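Long-range contact in SusD homolog (Bacteroides thetaiotaomicron, PDB 3SGH), which probably binds glycans at the outer membrane as a SusD-like lipoprotein, presenting them for uptake by the bacterium: residues A[290-301]-A[374-385]. Residues are numbered along the deposited sequence; the frame is centred on the assembly and turned at random.
Sequences AEIPEPTVYANY and YVDNLIAGHTGN
The hydroxyl of Y301 reaches D376, donating to OD1 on its syn lone pair with 2.6 Å between Y301 OH and D376 OD1, a worked example of how two irregular loops can be joined around a buried carboxylate. Ring and carboxylate planes stand nearly perpendicular, 85° apart. L378 CD1 sits over one face of the Y301 ring, 3.6 Å from its centroid in a CH-pi contact almost on the ring normal, Y298 CD1 covers the opposite face, and I379 CG1 lies at the edge, so the phenol is held from three sides. D376 carries CG anti to its own backbone N (chi1 -173°), which brings OD1 against Y301 OH. D376 OD2 accepts from H382 ND1 at 2.8 Å, from above the carboxylate plane, while N385 ND2 arrives from that same face on the anti side; a water bridges OD2 to Y298 OH. The H382 ring is layered between the E291 carboxylate, stacked at 30° over one face, and I379 CB over the other, with V297 CG1 at its edge, 3.6 Å from H382 CE1. E291 gets there through a chain bent at its second torsion, and its OE2 accepts a very short bond from Y298 OH. N385 then spans the loops: N385 OD1 receives A290 N at 2.7 Å, and its ND2 gives to E291 OE1 as well as D376. With D376 cut back to alanine, Y301 OH and H382 ND1 would probably lose their acceptor, N385 ND2 one of its two, and the imidazole would be less fixed in its rotation. The contact joins the loop between helix 267-270 and strand 314-317 to that between helices 360-364 and 403-417, where Y374 bonds to G284 and touches helix 253-261. The donors converging on D376 probably stabilise its negative charge, and their bonds fix how Y301, H382 and N385 are turned.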
ATOM      1  N   ALA A 290     -21.196  11.373  -6.212  1.00 16.76           N
ATOM      2  CA  ALA A 290     -22.586  11.724  -5.947  1.00 17.43           C
ATOM      3  C   ALA A 290     -23.527  10.853  -6.751  1.00 18.20           C
ATOM      4  O   ALA A 290     -24.583  10.496  -6.268  1.00 18.12           O
ATOM      5  CB  ALA A 290     -22.837  13.203  -6.220  1.00 17.63           C
ATOM      6  N   GLU A 291     -23.160  10.553  -7.990  1.00 17.60           N
ATOM      7  CA  GLU A 291     -23.894   9.597  -8.800  1.00 17.51           C
ATOM      8  C   GLU A 291     -23.244   8.191  -8.779  1.00 15.95           C
ATOM      9  O   GLU A 291     -22.030   8.040  -8.560  1.00 16.91           O
ATOM     10  CB  GLU A 291     -24.022  10.124 -10.232  1.00 16.83           C
ATOM     11  CG  GLU A 291     -22.888   9.805 -11.212  1.00 17.64           C
ATOM     12  CD  GLU A 291     -21.500  10.367 -10.830  1.00 20.47           C
ATOM     13  OE1 GLU A 291     -21.421  11.335 -10.006  1.00 18.39           O
ATOM     14  OE2 GLU A 291     -20.500   9.875 -11.432  1.00 18.29           O
ATOM     15  N   ILE A 292     -24.057   7.160  -8.984  1.00 16.28           N
ATOM     16  CA  ILE A 292     -23.526   5.759  -9.056  1.00 16.29           C
ATOM     17  C   ILE A 292     -22.417   5.743 -10.116  1.00 16.63           C
ATOM     18  O   ILE A 292     -22.614   6.245 -11.208  1.00 17.10           O
ATOM     19  CB  ILE A 292     -24.658   4.760  -9.445  1.00 16.96           C
ATOM     20  CG1 ILE A 292     -25.654   4.626  -8.298  1.00 19.45           C
ATOM     21  CG2 ILE A 292     -24.094   3.440  -9.831  1.00 14.87           C
ATOM     22  CD1 ILE A 292     -27.000   4.019  -8.674  1.00 20.67           C
ATOM     23  N   PRO A 293     -21.242   5.169  -9.809  1.00 16.85           N
ATOM     24  CA  PRO A 293     -20.103   5.203 -10.722  1.00 16.55           C
ATOM     25  C   PRO A 293     -20.419   4.327 -11.938  1.00 16.74           C
ATOM     26  O   PRO A 293     -20.887   3.220 -11.759  1.00 16.52           O
ATOM     27  CB  PRO A 293     -18.951   4.607  -9.891  1.00 16.51           C
ATOM     28  CG  PRO A 293     -19.347   4.698  -8.523  1.00 18.63           C
ATOM     29  CD  PRO A 293     -20.860   4.595  -8.520  1.00 17.45           C
ATOM     30  N   GLU A 294     -20.198   4.866 -13.130  1.00 17.10           N
ATOM     31  CA  GLU A 294     -20.382   4.194 -14.415  1.00 18.13           C
ATOM     32  C   GLU A 294     -19.113   4.238 -15.255  1.00 17.34           C
ATOM     33  O   GLU A 294     -18.567   5.337 -15.520  1.00 17.89           O
ATOM     34  CB  GLU A 294     -21.515   4.835 -15.215  1.00 19.11           C
ATOM     35  CG  GLU A 294     -22.881   4.564 -14.653  1.00 21.83           C
ATOM     36  CD  GLU A 294     -23.312   3.125 -14.800  1.00 29.09           C
ATOM     37  OE1 GLU A 294     -22.671   2.363 -15.563  1.00 30.27           O
ATOM     38  OE2 GLU A 294     -24.310   2.768 -14.131  1.00 33.05           O
ATOM     39  N   PRO A 295     -18.668   3.072 -15.749  1.00 17.04           N
ATOM     40  CA  PRO A 295     -17.438   3.058 -16.535  1.00 16.61           C
ATOM     41  C   PRO A 295     -17.409   3.997 -17.740  1.00 16.65           C
ATOM     42  O   PRO A 295     -16.404   4.631 -17.962  1.00 16.32           O
ATOM     43  CB  PRO A 295     -17.314   1.603 -16.983  1.00 17.28           C
ATOM     44  CG  PRO A 295     -18.004   0.836 -15.948  1.00 18.83           C
ATOM     45  CD  PRO A 295     -19.178   1.701 -15.526  1.00 16.94           C
ATOM     46  N   THR A 296     -18.478   4.037 -18.529  1.00 17.58           N
ATOM     47  CA  THR A 296     -18.448   4.822 -19.754  1.00 19.48           C
ATOM     48  C   THR A 296     -18.420   6.329 -19.478  1.00 18.82           C
ATOM     49  O   THR A 296     -17.811   7.087 -20.243  1.00 19.63           O
ATOM     50  CB  THR A 296     -19.636   4.485 -20.660  1.00 20.19           C
ATOM     51  OG1 THR A 296     -20.853   4.821 -19.966  1.00 24.30           O
ATOM     52  CG2 THR A 296     -19.615   2.989 -21.015  1.00 21.48           C
ATOM     53  N   VAL A 297     -19.022   6.738 -18.375  1.00 17.62           N
ATOM     54  CA  VAL A 297     -19.063   8.153 -17.959  1.00 17.94           C
ATOM     55  C   VAL A 297     -17.647   8.708 -17.717  1.00 16.93           C
ATOM     56  O   VAL A 297     -17.355   9.841 -18.097  1.00 16.22           O
ATOM     57  CB  VAL A 297     -19.972   8.311 -16.700  1.00 17.37           C
ATOM     58  CG1 VAL A 297     -19.813   9.653 -16.034  1.00 19.03           C
ATOM     59  CG2 VAL A 297     -21.458   8.043 -17.124  1.00 18.99           C
ATOM     60  N   TYR A 298     -16.790   7.868 -17.125  1.00 16.69           N
ATOM     61  CA  TYR A 298     -15.459   8.256 -16.716  1.00 16.24           C
ATOM     62  C   TYR A 298     -14.359   7.784 -17.668  1.00 16.38           C
ATOM     63  O   TYR A 298     -13.165   7.924 -17.399  1.00 16.62           O
ATOM     64  CB  TYR A 298     -15.227   7.800 -15.283  1.00 15.82           C
ATOM     65  CG  TYR A 298     -16.048   8.612 -14.272  1.00 14.27           C
ATOM     66  CD1 TYR A 298     -15.873  10.008 -14.158  1.00 14.11           C
ATOM     67  CD2 TYR A 298     -16.969   8.005 -13.447  1.00 16.38           C
ATOM     68  CE1 TYR A 298     -16.621  10.757 -13.231  1.00 16.49           C
ATOM     69  CE2 TYR A 298     -17.731   8.757 -12.506  1.00 14.23           C
ATOM     70  CZ  TYR A 298     -17.528  10.137 -12.410  1.00 13.76           C
ATOM     71  OH  TYR A 298     -18.246  10.865 -11.443  1.00 17.63           O
ATOM     72  N   ALA A 299     -14.751   7.270 -18.824  1.00 16.94           N
ATOM     73  CA  ALA A 299     -13.794   6.658 -19.741  1.00 16.88           C
ATOM     74  C   ALA A 299     -12.673   7.617 -20.158  1.00 15.85           C
ATOM     75  O   ALA A 299     -11.537   7.193 -20.343  1.00 16.84           O
ATOM     76  CB  ALA A 299     -14.532   6.060 -21.003  1.00 17.65           C
ATOM     77  N   ASN A 300     -12.986   8.898 -20.327  1.00 16.19           N
ATOM     78  CA  ASN A 300     -12.019   9.882 -20.813  1.00 16.32           C
ATOM     79  C   ASN A 300     -11.440  10.842 -19.758  1.00 16.20           C
ATOM     80  O   ASN A 300     -10.809  11.837 -20.116  1.00 16.61           O
ATOM     81  CB  ASN A 300     -12.644  10.668 -21.971  1.00 16.43           C
ATOM     82  CG  ASN A 300     -13.150   9.763 -23.058  1.00 20.25           C
ATOM     83  OD1 ASN A 300     -12.462   8.833 -23.448  1.00 19.86           O
ATOM     84  ND2 ASN A 300     -14.357  10.013 -23.539  1.00 24.00           N
ATOM     85  N   TYR A 301     -11.633  10.524 -18.479  1.00 15.47           N
ATOM     86  CA  TYR A 301     -10.925  11.179 -17.428  1.00 15.60           C
ATOM     87  C   TYR A 301      -9.466  10.672 -17.396  1.00 15.21           C
ATOM     88  O   TYR A 301      -9.134   9.718 -18.096  1.00 14.96           O
ATOM     89  CB  TYR A 301     -11.639  10.963 -16.076  1.00 14.42           C
ATOM     90  CG  TYR A 301     -12.903  11.805 -15.874  1.00 15.71           C
ATOM     91  CD1 TYR A 301     -13.959  11.780 -16.816  1.00 15.25           C
ATOM     92  CD2 TYR A 301     -13.091  12.571 -14.691  1.00 15.69           C
ATOM     93  CE1 TYR A 301     -15.124  12.522 -16.636  1.00 18.85           C
ATOM     94  CE2 TYR A 301     -14.269  13.283 -14.500  1.00 13.99           C
ATOM     95  CZ  TYR A 301     -15.271  13.262 -15.479  1.00 16.01           C
ATOM     96  OH  TYR A 301     -16.424  13.959 -15.318  1.00 15.38           O
ATOM     97  N   TYR A 374     -10.931  20.136  -5.881  1.00 17.98           N
ATOM     98  CA  TYR A 374     -11.344  19.306  -6.981  1.00 17.52           C
ATOM     99  C   TYR A 374     -12.634  19.835  -7.564  1.00 17.31           C
ATOM    100  O   TYR A 374     -13.559  20.112  -6.812  1.00 16.32           O
ATOM    101  CB  TYR A 374     -11.611  17.896  -6.465  1.00 17.39           C
ATOM    102  CG  TYR A 374     -12.182  17.004  -7.532  1.00 16.44           C
ATOM    103  CD1 TYR A 374     -11.410  16.605  -8.615  1.00 15.92           C
ATOM    104  CD2 TYR A 374     -13.480  16.531  -7.441  1.00 17.12           C
ATOM    105  CE1 TYR A 374     -11.941  15.800  -9.602  1.00 16.52           C
ATOM    106  CE2 TYR A 374     -14.014  15.702  -8.423  1.00 17.40           C
ATOM    107  CZ  TYR A 374     -13.228  15.339  -9.500  1.00 15.86           C
ATOM    108  OH  TYR A 374     -13.744  14.533 -10.479  1.00 17.73           O
ATOM    109  N   VAL A 375     -12.687  19.950  -8.886  1.00 17.96           N
ATOM    110  CA  VAL A 375     -13.934  20.247  -9.594  1.00 18.74           C
ATOM    111  C   VAL A 375     -14.146  19.165 -10.628  1.00 17.40           C
ATOM    112  O   VAL A 375     -13.187  18.671 -11.256  1.00 16.73           O
ATOM    113  CB  VAL A 375     -13.950  21.643 -10.251  1.00 20.15           C
ATOM    114  CG1 VAL A 375     -14.041  22.759  -9.167  1.00 22.20           C
ATOM    115  CG2 VAL A 375     -12.744  21.843 -11.138  1.00 23.01           C
ATOM    116  N   ASP A 376     -15.406  18.783 -10.795  1.00 16.54           N
ATOM    117  CA  ASP A 376     -15.802  17.843 -11.809  1.00 15.96           C
ATOM    118  C   ASP A 376     -16.750  18.516 -12.783  1.00 15.80           C
ATOM    119  O   ASP A 376     -17.978  18.505 -12.596  1.00 16.65           O
ATOM    120  CB  ASP A 376     -16.421  16.618 -11.197  1.00 15.72           C
ATOM    121  CG  ASP A 376     -16.697  15.519 -12.242  1.00 14.23           C
ATOM    122  OD1 ASP A 376     -16.499  15.775 -13.481  1.00 17.32           O
ATOM    123  OD2 ASP A 376     -17.132  14.401 -11.838  1.00 15.81           O
ATOM    124  N   ASN A 377     -16.157  19.148 -13.799  1.00 17.91           N
ATOM    125  CA  ASN A 377     -16.877  19.902 -14.804  1.00 20.37           C
ATOM    126  C   ASN A 377     -16.876  19.213 -16.161  1.00 19.86           C
ATOM    127  O   ASN A 377     -17.462  19.733 -17.103  1.00 19.46           O
ATOM    128  CB  ASN A 377     -16.204  21.276 -14.992  1.00 21.35           C
ATOM    129  CG  ASN A 377     -16.401  22.161 -13.815  1.00 26.54           C
ATOM    130  OD1 ASN A 377     -17.452  22.099 -13.122  1.00 27.69           O
ATOM    131  ND2 ASN A 377     -15.375  22.940 -13.504  1.00 25.57           N
ATOM    132  N   LEU A 378     -16.216  18.064 -16.277  1.00 19.81           N
ATOM    133  CA  LEU A 378     -16.037  17.450 -17.601  1.00 19.16           C
ATOM    134  C   LEU A 378     -17.353  16.917 -18.155  1.00 20.90           C
ATOM    135  O   LEU A 378     -17.593  16.978 -19.377  1.00 21.01           O
ATOM    136  CB  LEU A 378     -14.978  16.326 -17.534  1.00 19.16           C
ATOM    137  CG  LEU A 378     -13.571  16.718 -17.075  1.00 17.34           C
ATOM    138  CD1 LEU A 378     -12.672  15.488 -17.242  1.00 19.28           C
ATOM    139  CD2 LEU A 378     -13.031  17.947 -17.839  1.00 16.61           C
ATOM    140  N   ILE A 379     -18.173  16.373 -17.265  1.00 20.92           N
ATOM    141  CA  ILE A 379     -19.497  15.835 -17.596  1.00 21.50           C
ATOM    142  C   ILE A 379     -20.498  16.727 -16.848  1.00 21.83           C
ATOM    143  O   ILE A 379     -20.290  17.073 -15.693  1.00 21.04           O
ATOM    144  CB  ILE A 379     -19.653  14.364 -17.124  1.00 21.33           C
ATOM    145  CG1 ILE A 379     -18.665  13.405 -17.824  1.00 23.07           C
ATOM    146  CG2 ILE A 379     -21.105  13.863 -17.304  1.00 21.13           C
ATOM    147  CD1 ILE A 379     -19.039  13.008 -19.240  1.00 26.64           C
ATOM    148  N   ALA A 380     -21.601  17.077 -17.511  1.00 22.55           N
ATOM    149  CA  ALA A 380     -22.604  17.944 -16.928  1.00 22.10           C
ATOM    150  C   ALA A 380     -23.287  17.276 -15.733  1.00 20.36           C
ATOM    151  O   ALA A 380     -23.478  16.057 -15.674  1.00 19.44           O
ATOM    152  CB  ALA A 380     -23.665  18.358 -17.993  1.00 22.68           C
ATOM    153  N   GLY A 381     -23.665  18.099 -14.780  1.00 20.20           N
ATOM    154  CA  GLY A 381     -24.418  17.605 -13.628  1.00 20.58           C
ATOM    155  C   GLY A 381     -23.557  16.859 -12.611  1.00 19.99           C
ATOM    156  O   GLY A 381     -24.080  16.077 -11.831  1.00 21.49           O
ATOM    157  N   HIS A 382     -22.242  17.112 -12.599  1.00 19.47           N
ATOM    158  CA  HIS A 382     -21.329  16.394 -11.697  1.00 18.87           C
ATOM    159  C   HIS A 382     -20.776  17.255 -10.562  1.00 18.08           C
ATOM    160  O   HIS A 382     -19.841  16.816  -9.858  1.00 18.19           O
ATOM    161  CB  HIS A 382     -20.134  15.799 -12.460  1.00 18.15           C
ATOM    162  CG  HIS A 382     -20.386  14.445 -13.057  1.00 19.89           C
ATOM    163  ND1 HIS A 382     -19.398  13.484 -13.139  1.00 19.41           N
ATOM    164  CD2 HIS A 382     -21.486  13.904 -13.645  1.00 19.77           C
ATOM    165  CE1 HIS A 382     -19.893  12.398 -13.718  1.00 21.25           C
ATOM    166  NE2 HIS A 382     -21.170  12.609 -13.996  1.00 19.20           N
ATOM    167  N   THR A 383     -21.275  18.491 -10.406  1.00 19.01           N
ATOM    168  CA  THR A 383     -20.696  19.380  -9.387  1.00 18.89           C
ATOM    169  C   THR A 383     -20.899  18.915  -7.947  1.00 17.80           C
ATOM    170  O   THR A 383     -20.235  19.427  -7.067  1.00 18.23           O
ATOM    171  CB  THR A 383     -21.130  20.852  -9.510  1.00 19.97           C
ATOM    172  OG1 THR A 383     -22.508  20.972  -9.124  1.00 21.72           O
ATOM    173  CG2 THR A 383     -20.877  21.370 -10.922  1.00 21.38           C
ATOM    174  N   GLY A 384     -21.767  17.936  -7.718  1.00 16.54           N
ATOM    175  CA  GLY A 384     -21.885  17.282  -6.420  1.00 17.57           C
ATOM    176  C   GLY A 384     -20.657  16.447  -6.056  1.00 17.53           C
ATOM    177  O   GLY A 384     -20.510  16.029  -4.898  1.00 17.42           O
ATOM    178  N   ASN A 385     -19.754  16.260  -7.031  1.00 16.36           N
ATOM    179  CA  ASN A 385     -18.474  15.632  -6.798  1.00 16.28           C
ATOM    180  C   ASN A 385     -17.386  16.603  -6.377  1.00 16.83           C
ATOM    181  O   ASN A 385     -16.310  16.167  -5.966  1.00 15.73           O
ATOM    182  CB  ASN A 385     -18.023  14.860  -8.056  1.00 15.82           C
ATOM    183  CG  ASN A 385     -18.915  13.699  -8.338  1.00 17.30           C
ATOM    184  OD1 ASN A 385     -19.354  13.022  -7.402  1.00 17.41           O
ATOM    185  ND2 ASN A 385     -19.159  13.426  -9.585  1.00 17.72           N
TER
HETATM  186  O   HOH W   1     -23.070  13.479 -10.065  1.00 21.03           O
HETATM  187  O   HOH W   2     -15.969  12.283 -10.302  1.00 15.84           O